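Transcriptional regulator, Crp/Fnr family (Eubacterium rectale ATCC 33656, PDB 3DV8) probably regulates transcription as a Crp/Fnr-type factor, pairing a cyclic nucleotide-binding-like sensor domain with a helix-turn-helix domain for DNA. Local coordinates at residues M42-V50 and W104-K112. Numbering follows the deposited sequence.
Sequences MDCTGLLLV and WIIPAEIYK
Strands 46-50 and 104-107 run antiparallel, their axes 4.7 Å apart at the closest: L49 and W104 exchange backbone bonds in both directions, I106 N donates to L47 O at 3.0 Å, and the return bond from L47 N to I106 O is weak. The ladder frays where the second strand turns into helix 108-117 at P107, its N-cap residue, with A108 N making just a weak bond to T45 O. G46, paired with P107, has backbone angles (phi 157°, psi -173°) that would press a side chain against the T45 carbonyl oxygen, so glycine is needed. A helix following directly on a strand can pack an aromatic back onto the neighbouring strand, as Y111 does: L47 CD2 sits over its ring centre in a CH-pi contact, 3.4 Å from the centroid, while L47 CD1 lies over the same face, near Y111 CG and CD2. Y111 CG is anti to N (chi1 -167°), bringing a ring face against the L47 methyls, and its OH is hydrogen-bonded to T125. A serine in place of Y111 would probably leave both methyls without their flat partner and T125 without this bond. On the same sheet face L49 CD2 meets W104 CE3 obliquely at 3.5 Å; on the other, L48 CD2 lies alongside I105 CG1. The pair forms the middle of a four-stranded beta-roll sheet, between strands 27-31 and 77-78; Y111 ties helix 108-117 to helix 119-145.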
loop_
_atom_site.group_PDB
_atom_site.type_symbol
_atom_site.label_atom_id
_atom_site.label_comp_id
_atom_site.label_asym_id
_atom_site.label_seq_id
_atom_site.Cartn_x
_atom_site.Cartn_y
_atom_site.Cartn_z
HETATM N N MSE A 42 -7.028 -14.947 -11.659
HETATM C CA MSE A 42 -7.649 -15.533 -12.863
HETATM C C MSE A 42 -6.872 -15.172 -14.140
HETATM O O MSE A 42 -6.687 -16.023 -14.998
HETATM C CB MSE A 42 -9.109 -15.059 -13.046
HETATM C CG MSE A 42 -10.085 -15.273 -11.872
HETATM SE SE MSE A 42 -10.207 -17.117 -11.229
HETATM C CE MSE A 42 -8.564 -17.255 -10.065
ATOM N N ASP A 43 -6.413 -13.920 -14.229
ATOM C CA ASP A 43 -5.720 -13.369 -15.400
ATOM C C ASP A 43 -4.294 -12.908 -15.102
ATOM O O ASP A 43 -3.968 -12.526 -13.978
ATOM C CB ASP A 43 -6.490 -12.137 -15.892
ATOM C CG ASP A 43 -7.910 -12.464 -16.318
ATOM O OD1 ASP A 43 -8.078 -13.256 -17.278
ATOM O OD2 ASP A 43 -8.862 -11.913 -15.710
ATOM N N CYS A 44 -3.456 -12.953 -16.131
ATOM C CA CYS A 44 -2.103 -12.389 -16.087
ATOM C C CYS A 44 -1.697 -12.049 -17.524
ATOM O O CYS A 44 -0.761 -12.620 -18.094
ATOM C CB CYS A 44 -1.103 -13.307 -15.402
ATOM S SG CYS A 44 0.428 -12.400 -15.132
ATOM N N THR A 45 -2.448 -11.104 -18.086
ATOM C CA THR A 45 -2.319 -10.679 -19.480
ATOM C C THR A 45 -0.972 -10.023 -19.793
ATOM O O THR A 45 -0.210 -10.522 -20.629
ATOM C CB THR A 45 -3.502 -9.755 -19.880
ATOM O OG1 THR A 45 -3.664 -8.727 -18.894
ATOM C CG2 THR A 45 -4.799 -10.562 -19.959
ATOM N N GLY A 46 -0.669 -8.940 -19.090
ATOM C CA GLY A 46 0.591 -8.217 -19.278
ATOM C C GLY A 46 0.503 -6.781 -18.820
ATOM O O GLY A 46 -0.501 -6.385 -18.221
ATOM N N LEU A 47 1.561 -6.014 -19.086
ATOM C CA LEU A 47 1.579 -4.582 -18.756
ATOM C C LEU A 47 0.700 -3.871 -19.775
ATOM O O LEU A 47 0.738 -4.222 -20.951
ATOM C CB LEU A 47 2.992 -3.980 -18.754
ATOM C CG LEU A 47 3.880 -4.349 -17.558
ATOM C CD1 LEU A 47 4.395 -5.795 -17.591
ATOM C CD2 LEU A 47 5.042 -3.396 -17.500
ATOM N N LEU A 48 -0.096 -2.903 -19.313
ATOM C CA LEU A 48 -1.021 -2.148 -20.167
ATOM C C LEU A 48 -0.537 -0.705 -20.271
ATOM O O LEU A 48 -0.269 -0.087 -19.251
ATOM C CB LEU A 48 -2.461 -2.160 -19.609
ATOM C CG LEU A 48 -3.036 -3.492 -19.112
ATOM C CD1 LEU A 48 -4.385 -3.294 -18.448
ATOM C CD2 LEU A 48 -3.122 -4.517 -20.226
ATOM N N LEU A 49 -0.399 -0.197 -21.498
ATOM C CA LEU A 49 -0.048 1.204 -21.761
ATOM C C LEU A 49 -1.351 1.828 -22.270
ATOM O O LEU A 49 -1.885 1.420 -23.314
ATOM C CB LEU A 49 1.077 1.325 -22.798
ATOM C CG LEU A 49 1.599 2.737 -23.114
ATOM C CD1 LEU A 49 2.173 3.434 -21.873
ATOM C CD2 LEU A 49 2.651 2.708 -24.235
ATOM N N VAL A 50 -1.882 2.777 -21.508
ATOM C CA VAL A 50 -3.130 3.445 -21.857
ATOM C C VAL A 50 -2.844 4.518 -22.910
ATOM O O VAL A 50 -2.248 5.546 -22.600
ATOM C CB VAL A 50 -3.816 4.061 -20.588
ATOM C CG1 VAL A 50 -5.078 4.851 -20.957
ATOM C CG2 VAL A 50 -4.147 2.965 -19.559
ATOM N N TRP A 104 -2.451 -0.797 -25.282
ATOM C CA TRP A 104 -1.431 -1.661 -25.854
ATOM C C TRP A 104 -1.096 -2.600 -24.701
ATOM O O TRP A 104 -1.051 -2.156 -23.541
ATOM C CB TRP A 104 -0.159 -0.922 -26.241
ATOM C CG TRP A 104 -0.254 -0.115 -27.453
ATOM C CD1 TRP A 104 -0.394 -0.574 -28.719
ATOM C CD2 TRP A 104 -0.143 1.305 -27.541
ATOM N NE1 TRP A 104 -0.409 0.477 -29.602
ATOM C CE2 TRP A 104 -0.253 1.645 -28.905
ATOM C CE3 TRP A 104 0.029 2.331 -26.596
ATOM C CZ2 TRP A 104 -0.200 2.975 -29.358
ATOM C CZ3 TRP A 104 0.080 3.661 -27.045
ATOM C CH2 TRP A 104 -0.033 3.966 -28.417
ATOM N N ILE A 105 -0.882 -3.878 -25.014
ATOM C CA ILE A 105 -0.483 -4.875 -24.024
ATOM C C ILE A 105 0.899 -5.431 -24.404
ATOM O O ILE A 105 1.106 -5.848 -25.541
ATOM C CB ILE A 105 -1.485 -6.042 -23.908
ATOM C CG1 ILE A 105 -2.935 -5.533 -23.807
ATOM C CG2 ILE A 105 -1.115 -6.921 -22.695
ATOM C CD1 ILE A 105 -3.962 -6.640 -23.598
ATOM N N ILE A 106 1.845 -5.374 -23.468
ATOM C CA ILE A 106 3.158 -5.992 -23.619
ATOM C C ILE A 106 2.965 -7.311 -22.865
ATOM O O ILE A 106 2.755 -7.264 -21.653
ATOM C CB ILE A 106 4.298 -5.176 -22.955
ATOM C CG1 ILE A 106 4.386 -3.765 -23.545
ATOM C CG2 ILE A 106 5.645 -5.907 -23.120
ATOM C CD1 ILE A 106 5.401 -2.890 -22.839
ATOM N N PRO A 107 2.976 -8.479 -23.558
ATOM C CA PRO A 107 2.826 -9.784 -22.872
ATOM C C PRO A 107 3.771 -9.966 -21.669
ATOM O O PRO A 107 4.928 -9.542 -21.740
ATOM C CB PRO A 107 3.142 -10.799 -23.981
ATOM C CG PRO A 107 2.702 -10.123 -25.216
ATOM C CD PRO A 107 3.090 -8.674 -25.017
ATOM N N ALA A 108 3.251 -10.564 -20.590
ATOM C CA ALA A 108 3.979 -10.745 -19.324
ATOM C C ALA A 108 5.280 -11.525 -19.465
ATOM O O ALA A 108 6.309 -11.085 -18.955
ATOM C CB ALA A 108 3.086 -11.391 -18.281
ATOM N N GLU A 109 5.236 -12.662 -20.164
ATOM C CA GLU A 109 6.440 -13.502 -20.399
ATOM C C GLU A 109 7.580 -12.725 -21.080
ATOM O O GLU A 109 8.743 -12.878 -20.708
ATOM C CB GLU A 109 6.129 -14.822 -21.160
ATOM C CG GLU A 109 5.618 -14.756 -22.638
ATOM C CD GLU A 109 4.103 -14.528 -22.795
ATOM O OE1 GLU A 109 3.493 -13.772 -21.989
ATOM O OE2 GLU A 109 3.524 -15.106 -23.750
ATOM N N ILE A 110 7.208 -11.879 -22.043
ATOM C CA ILE A 110 8.130 -11.018 -22.789
ATOM C C ILE A 110 8.722 -9.932 -21.908
ATOM O O ILE A 110 9.940 -9.725 -21.920
ATOM C CB ILE A 110 7.424 -10.383 -24.012
ATOM C CG1 ILE A 110 7.208 -11.464 -25.070
ATOM C CG2 ILE A 110 8.233 -9.229 -24.607
ATOM C CD1 ILE A 110 6.263 -11.072 -26.118
ATOM N N TYR A 111 7.862 -9.242 -21.160
ATOM C CA TYR A 111 8.301 -8.168 -20.260
ATOM C C TYR A 111 9.198 -8.728 -19.132
ATOM O O TYR A 111 10.255 -8.152 -18.853
ATOM C CB TYR A 111 7.107 -7.367 -19.714
ATOM C CG TYR A 111 7.534 -6.083 -19.044
ATOM C CD1 TYR A 111 7.727 -4.906 -19.780
ATOM C CD2 TYR A 111 7.774 -6.048 -17.688
ATOM C CE1 TYR A 111 8.139 -3.711 -19.158
ATOM C CE2 TYR A 111 8.194 -4.868 -17.043
ATOM C CZ TYR A 111 8.373 -3.701 -17.784
ATOM O OH TYR A 111 8.778 -2.545 -17.157
ATOM N N LYS A 112 8.775 -9.857 -18.543
ATOM C CA LYS A 112 9.533 -10.607 -17.509
ATOM C C LYS A 112 10.942 -10.978 -17.988
ATOM O O LYS A 112 11.904 -10.817 -17.239
ATOM C CB LYS A 112 8.785 -11.894 -17.115
ATOM C CG LYS A 112 9.338 -12.633 -15.898
ATOM C CD LYS A 112 8.660 -13.975 -15.743
ATOM C CE LYS A 112 9.141 -14.680 -14.497
ATOM N NZ LYS A 112 8.745 -16.118 -14.522
#